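Local atomic coordinates of probable AP endonuclease (African swine fever virus, PDB entry 6KI3), a protein that probably cleaves DNA on the 5' side of apurinic or apyrimidinic sites for repair, using three zinc ions, and probably also trims mismatched 3' ends as an exonuclease. Residues F10-H13 with R14-S17; G258-C261 with F262-I266. All blocks are in the same frame, centred on the assembly; numbering follows the deposited sequence.

Contact 1 of 2, residues F10-H13 with R14-S17; sequences FVSH and RLWS. With nucleotides of chain C.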
loop_
_atom_site.group_PDB
_atom_site.type_symbol
_atom_site.label_atom_id
_atom_site.label_comp_id
_atom_site.label_asym_id
_atom_site.label_seq_id
_atom_site.Cartn_x
_atom_site.Cartn_y
_atom_site.Cartn_z
ATOM N N PHE A 10 -1.007 -8.271 0.693
ATOM C CA PHE A 10 -2.133 -8.233 -0.229
ATOM C C PHE A 10 -2.759 -9.617 -0.333
ATOM O O PHE A 10 -2.053 -10.621 -0.470
ATOM C CB PHE A 10 -1.681 -7.745 -1.605
ATOM C CG PHE A 10 -2.648 -8.067 -2.710
ATOM C CD1 PHE A 10 -3.836 -7.367 -2.836
ATOM C CD2 PHE A 10 -2.365 -9.068 -3.625
ATOM C CE1 PHE A 10 -4.728 -7.663 -3.852
ATOM C CE2 PHE A 10 -3.251 -9.367 -4.643
ATOM C CZ PHE A 10 -4.433 -8.663 -4.757
ATOM N N VAL A 11 -4.084 -9.671 -0.263
ATOM C CA VAL A 11 -4.827 -10.925 -0.276
ATOM C C VAL A 11 -5.550 -11.020 -1.612
ATOM O O VAL A 11 -6.521 -10.294 -1.858
ATOM C CB VAL A 11 -5.811 -11.016 0.896
ATOM C CG1 VAL A 11 -6.557 -12.341 0.864
ATOM C CG2 VAL A 11 -5.077 -10.840 2.214
ATOM N N SER A 12 -5.084 -11.914 -2.478
ATOM C CA SER A 12 -5.734 -12.114 -3.763
ATOM C C SER A 12 -6.897 -13.090 -3.626
ATOM O O SER A 12 -6.861 -14.027 -2.822
ATOM C CB SER A 12 -4.738 -12.633 -4.799
ATOM O OG SER A 12 -4.560 -14.031 -4.674
ATOM N N HIS A 13 -7.800 -12.873 -4.392
ATOM C CA HIS A 13 -8.965 -13.734 -4.418
ATOM C C HIS A 13 -8.621 -15.086 -4.933
ATOM O O HIS A 13 -9.086 -16.112 -4.322
ATOM C CB HIS A 13 -9.997 -13.098 -5.306
ATOM C CG HIS A 13 -11.150 -13.952 -5.635
ATOM N ND1 HIS A 13 -11.050 -15.221 -6.057
ATOM C CD2 HIS A 13 -12.484 -13.666 -5.685
ATOM C CE1 HIS A 13 -12.275 -15.696 -6.332
ATOM N NE2 HIS A 13 -13.152 -14.748 -6.110
ATOM N N ARG A 14 -7.868 -15.177 -6.016
ATOM C CA ARG A 14 -7.523 -16.474 -6.598
ATOM C C ARG A 14 -6.669 -17.430 -5.751
ATOM O O ARG A 14 -6.861 -18.646 -5.794
ATOM C CB ARG A 14 -6.859 -16.274 -7.964
ATOM C CG ARG A 14 -6.335 -17.555 -8.593
ATOM C CD ARG A 14 -5.446 -17.258 -9.790
ATOM N NE ARG A 14 -4.362 -16.341 -9.452
ATOM C CZ ARG A 14 -3.086 -16.696 -9.354
ATOM N NH1 ARG A 14 -2.727 -17.955 -9.568
ATOM N NH2 ARG A 14 -2.166 -15.793 -9.041
ATOM N N LEU A 15 -5.716 -16.877 -5.013
ATOM C CA LEU A 15 -4.747 -17.652 -4.248
ATOM C C LEU A 15 -5.156 -17.869 -2.799
ATOM O O LEU A 15 -4.414 -18.516 -2.053
ATOM C CB LEU A 15 -3.372 -16.976 -4.283
ATOM C CG LEU A 15 -2.802 -16.822 -5.692
ATOM C CD1 LEU A 15 -1.510 -15.998 -5.697
ATOM C CD2 LEU A 15 -2.581 -18.201 -6.281
ATOM N N TRP A 16 -6.315 -17.364 -2.380
ATOM C CA TRP A 16 -6.695 -17.459 -0.975
ATOM C C TRP A 16 -8.123 -17.961 -0.791
ATOM O O TRP A 16 -8.416 -18.645 0.195
ATOM C CB TRP A 16 -6.519 -16.102 -0.291
ATOM C CG TRP A 16 -5.084 -15.699 -0.123
ATOM C CD1 TRP A 16 -4.384 -14.810 -0.887
ATOM C CD2 TRP A 16 -4.172 -16.177 0.873
ATOM N NE1 TRP A 16 -3.094 -14.701 -0.425
ATOM C CE2 TRP A 16 -2.939 -15.531 0.655
ATOM C CE3 TRP A 16 -4.279 -17.087 1.928
ATOM C CZ2 TRP A 16 -1.821 -15.766 1.453
ATOM C CZ3 TRP A 16 -3.169 -17.320 2.719
ATOM C CH2 TRP A 16 -1.956 -16.662 2.478
ATOM N N SER A 17 -9.015 -17.631 -1.719
ATOM C CA SER A 17 -10.409 -18.025 -1.569
ATOM C C SER A 17 -10.582 -19.516 -1.822
ATOM O O SER A 17 -9.956 -20.090 -2.717
ATOM C CB SER A 17 -11.303 -17.233 -2.521
ATOM O OG SER A 17 -11.313 -15.856 -2.189
ATOM P P DG C 3 -8.007 -10.529 -7.039
ATOM O OP1 DG C 3 -8.218 -9.960 -5.690
ATOM O OP2 DG C 3 -7.383 -11.864 -7.181
ATOM O "O5'" DG C 3 -9.413 -10.546 -7.790
ATOM C "C5'" DG C 3 -10.038 -9.316 -8.120
ATOM C "C4'" DG C 3 -11.219 -9.540 -9.041
ATOM O "O4'" DG C 3 -10.756 -9.693 -10.410
ATOM C "C3'" DG C 3 -12.055 -10.781 -8.734
ATOM O "O3'" DG C 3 -13.424 -10.470 -8.910
ATOM C "C2'" DG C 3 -11.568 -11.785 -9.778
ATOM C "C1'" DG C 3 -11.294 -10.874 -10.960
ATOM N N9 DG C 3 -10.330 -11.419 -11.909
ATOM C C8 DG C 3 -9.203 -12.149 -11.617
ATOM N N7 DG C 3 -8.525 -12.501 -12.673
ATOM C C5 DG C 3 -9.246 -11.967 -13.735
ATOM C C6 DG C 3 -8.997 -12.023 -15.127
ATOM O O6 DG C 3 -8.057 -12.573 -15.717
ATOM N N1 DG C 3 -9.978 -11.351 -15.853
ATOM C C2 DG C 3 -11.062 -10.708 -15.304
ATOM N N2 DG C 3 -11.901 -10.114 -16.165
ATOM N N3 DG C 3 -11.307 -10.648 -14.001
ATOM C C4 DG C 3 -10.360 -11.298 -13.280
ATOM O "O5'" 3DR C 1 1.088 -3.246 -6.905
ATOM P P 3DR C 1 1.573 -1.769 -7.320
ATOM O OP1 3DR C 1 0.293 -0.970 -7.368
ATOM O OP2 3DR C 1 2.512 -1.387 -6.206
ATOM O OP3 3DR C 1 2.227 -1.954 -8.668
ATOM C "C2'" 3DR C 1 -2.005 -6.215 -5.870
ATOM C "C5'" 3DR C 1 -0.097 -3.818 -7.453
ATOM C "C4'" 3DR C 1 -0.130 -5.294 -7.077
ATOM O "O4'" 3DR C 1 0.228 -5.432 -5.701
ATOM C "C1'" 3DR C 1 -0.767 -6.168 -4.986
ATOM C "C3'" 3DR C 1 -1.508 -5.903 -7.267
ATOM O "O3'" 3DR C 1 -1.379 -7.128 -7.990
ATOM P P DA C 4 -14.577 -11.485 -8.440
ATOM O OP1 DA C 4 -15.202 -10.899 -7.235
ATOM O OP2 DA C 4 -14.047 -12.866 -8.391
ATOM O "O5'" DA C 4 -15.629 -11.402 -9.637
ATOM C "C5'" DA C 4 -16.040 -10.129 -10.112
ATOM C "C4'" DA C 4 -16.650 -10.234 -11.496
ATOM O "O4'" DA C 4 -15.630 -10.609 -12.456
ATOM C "C3'" DA C 4 -17.771 -11.258 -11.630
ATOM O "O3'" DA C 4 -18.808 -10.713 -12.426
ATOM C "C2'" DA C 4 -17.090 -12.450 -12.309
ATOM C "C1'" DA C 4 -16.013 -11.776 -13.152
ATOM N N9 DA C 4 -14.819 -12.598 -13.341
ATOM C C8 DA C 4 -14.127 -13.277 -12.377
ATOM N N7 DA C 4 -13.083 -13.928 -12.833
ATOM C C5 DA C 4 -13.086 -13.652 -14.189
ATOM C C6 DA C 4 -12.231 -14.047 -15.240
ATOM N N6 DA C 4 -11.167 -14.837 -15.067
ATOM N N1 DA C 4 -12.515 -13.594 -16.479
ATOM C C2 DA C 4 -13.581 -12.802 -16.649
ATOM N N3 DA C 4 -14.453 -12.365 -15.742
ATOM C C4 DA C 4 -14.147 -12.831 -14.521
HETATM O O HOH W 1 -2.474 -12.643 -2.416
#

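Contact 2 of 2, residues G258-C261 with F262-I266; sequences GLYC and FVEYI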
loop_
_atom_site.group_PDB
_atom_site.type_symbol
_atom_site.label_atom_id
_atom_site.label_comp_id
_atom_site.label_asym_id
_atom_site.label_seq_id
_atom_site.Cartn_x
_atom_site.Cartn_y
_atom_site.Cartn_z
ATOM N N GLY A 258 18.541 -1.262 4.029
ATOM C CA GLY A 258 17.625 -0.140 4.080
ATOM C C GLY A 258 16.252 -0.526 4.592
ATOM O O GLY A 258 15.540 0.310 5.155
ATOM N N LEU A 259 15.867 -1.794 4.416
ATOM C CA LEU A 259 14.552 -2.237 4.869
ATOM C C LEU A 259 14.439 -2.196 6.387
ATOM O O LEU A 259 13.404 -1.788 6.924
ATOM C CB LEU A 259 14.262 -3.648 4.360
ATOM C CG LEU A 259 13.014 -4.240 4.921
ATOM C CD1 LEU A 259 11.854 -3.908 4.080
ATOM C CD2 LEU A 259 13.124 -5.735 5.114
ATOM N N TYR A 260 15.487 -2.626 7.096
ATOM C CA TYR A 260 15.437 -2.607 8.554
ATOM C C TYR A 260 15.238 -1.196 9.088
ATOM O O TYR A 260 14.607 -1.013 10.136
ATOM C CB TYR A 260 16.707 -3.222 9.143
ATOM C CG TYR A 260 16.759 -3.145 10.651
ATOM C CD1 TYR A 260 15.830 -3.821 11.430
ATOM C CD2 TYR A 260 17.730 -2.392 11.296
ATOM C CE1 TYR A 260 15.868 -3.755 12.809
ATOM C CE2 TYR A 260 17.778 -2.319 12.676
ATOM C CZ TYR A 260 16.844 -3.002 13.428
ATOM O OH TYR A 260 16.885 -2.935 14.801
ATOM N N CYS A 261 15.760 -0.190 8.385
ATOM C CA CYS A 261 15.484 1.189 8.771
ATOM C C CYS A 261 14.021 1.541 8.526
ATOM O O CYS A 261 13.423 2.302 9.296
ATOM C CB CYS A 261 16.405 2.143 8.012
ATOM S SG CYS A 261 16.253 3.873 8.512
ATOM N N PHE A 262 13.429 0.998 7.458
ATOM C CA PHE A 262 11.999 1.183 7.236
ATOM C C PHE A 262 11.182 0.479 8.312
ATOM O O PHE A 262 10.137 0.985 8.735
ATOM C CB PHE A 262 11.605 0.674 5.847
ATOM C CG PHE A 262 11.867 1.656 4.738
ATOM C CD1 PHE A 262 10.939 2.636 4.430
ATOM C CD2 PHE A 262 13.036 1.592 3.997
ATOM C CE1 PHE A 262 11.174 3.540 3.409
ATOM C CE2 PHE A 262 13.277 2.492 2.974
ATOM C CZ PHE A 262 12.345 3.466 2.680
ATOM N N VAL A 263 11.643 -0.687 8.768
ATOM C CA VAL A 263 10.924 -1.417 9.806
ATOM C C VAL A 263 10.945 -0.641 11.119
ATOM O O VAL A 263 9.958 -0.630 11.865
ATOM C CB VAL A 263 11.514 -2.831 9.967
ATOM C CG1 VAL A 263 10.866 -3.558 11.136
ATOM C CG2 VAL A 263 11.337 -3.623 8.682
ATOM N N GLU A 264 12.060 0.030 11.415
ATOM C CA GLU A 264 12.155 0.795 12.655
ATOM C C GLU A 264 11.231 2.006 12.633
ATOM O O GLU A 264 10.618 2.343 13.653
ATOM C CB GLU A 264 13.602 1.222 12.899
ATOM C CG GLU A 264 14.520 0.090 13.338
ATOM C CD GLU A 264 15.954 0.546 13.542
ATOM O OE1 GLU A 264 16.397 1.459 12.812
ATOM O OE2 GLU A 264 16.635 -0.002 14.434
ATOM N N TYR A 265 11.117 2.679 11.485
ATOM C CA TYR A 265 10.192 3.803 11.382
ATOM C C TYR A 265 8.747 3.331 11.468
ATOM O O TYR A 265 7.915 3.974 12.121
ATOM C CB TYR A 265 10.436 4.568 10.080
ATOM C CG TYR A 265 9.382 5.607 9.759
ATOM C CD1 TYR A 265 8.246 5.275 9.031
ATOM C CD2 TYR A 265 9.527 6.923 10.175
ATOM C CE1 TYR A 265 7.284 6.218 8.739
ATOM C CE2 TYR A 265 8.568 7.875 9.880
ATOM C CZ TYR A 265 7.449 7.515 9.163
ATOM O OH TYR A 265 6.489 8.453 8.866
ATOM N N ILE A 266 8.427 2.218 10.805
ATOM C CA ILE A 266 7.077 1.665 10.873
ATOM C C ILE A 266 6.739 1.269 12.305
ATOM O O ILE A 266 5.604 1.441 12.764
ATOM C CB ILE A 266 6.946 0.475 9.903
ATOM C CG1 ILE A 266 6.987 0.964 8.455
ATOM C CG2 ILE A 266 5.668 -0.307 10.168
ATOM C CD1 ILE A 266 7.125 -0.150 7.443
#

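Contact 1 of 2, residues F10-H13 with R14-S17
S12 and L15 meet where a short helix starts: the L15 amide donates to S12 OG at 3.1 Å with an N-H...O angle of 152°, an N-cap bond. The S12 hydroxyl can receive it because chi1 of 82° sets OG between the backbone N and the carbonyl carbon, where it also lies against L15 CB. Next along the turn, S17 N donates to H13 O at 3.0 Å. W16 turns the edge of its indole to S12 O, which lies in the ring plane 3.2 Å from CD1, while V11 CG1 packs on CD1 as the two side chains cross at about a right angle. A water joins the two halves, accepting from W16 NE1 and S12 N and donating to F10 O. This capped turn follows strand 6-10 of the TIM barrel, at the rim where DNA binds, and its first amide holds a phosphate. H13 N donates to DG3 OP2 of chain C at 3.0 Å, and more weakly to OP1 of the same phosphate. One face of the F10 ring meets the C1'-C2' edge of the abasic sugar analogue 3DR1 of chain C, with C2' 3.4 Å from the ring plane over its centre. Further out, L279 O and G280 O hold the R14 guanidinium, C25 O binds S17 OG, and F36 meets the W16 indole edge-to-face.

Contact 2 of 2, residues G258-C261 with F262-I266
Y260 and E264 pack one turn apart on helix 258-269, an outer helix of the TIM barrel, with E264 CG over one face of the tyrosine ring in a CH-pi contact, 4.1 Å from its centroid and 20° off the ring normal. This is the partly exposed side of the helix. The carboxylate plane stands 44° from the ring, and E264 OE2 comes within 3.0 Å of Y260 OH; the other oxygen, OE1, is hydrogen-bonded to the hydroxyl of Y198. Four successive i to i+4 backbone bonds, accepted by G258 O through C261 O, set the helical spacing, and V263 N to L259 O at 2.8 Å is the shortest. The other side is buried: V263 packs on L296 and L300 of helix 282-300 and F262 on A201 and L205 of helix 198-209, while L259 CG and V263 CG2 meet only at 4.2 Å. The F262 chi1 of -82° puts CG beside its own backbone N and anti to the carbonyl carbon, which swings the ring back toward the preceding turn. There G258 O, already the acceptor for F262 N, lies near the ring plane at its edge, 3.0 Å from F262 CD2.

From the N terminus, the chain leaves strand 6-10 and enters contact 1 directly, a turn closed within eight residues before helix 25-39 begins. Nearly all of the barrel follows before contact 2 forms within helix 258-269, just ahead of strand 272-275. The two are in series, neither nesting nor crossing, with centres 27 Å apart and nearest atoms about 13 Å apart. Helix 282-300 touches both, through L285 at 10-17 and through L296, L299 and L300 at 258-266; the strand after contact 2, 272-275, pairs in parallel with strand 6-10, which leads into contact 1. Contact 1 borders the bound DNA; the nearest atom of contact 2 is about 14 Å from it.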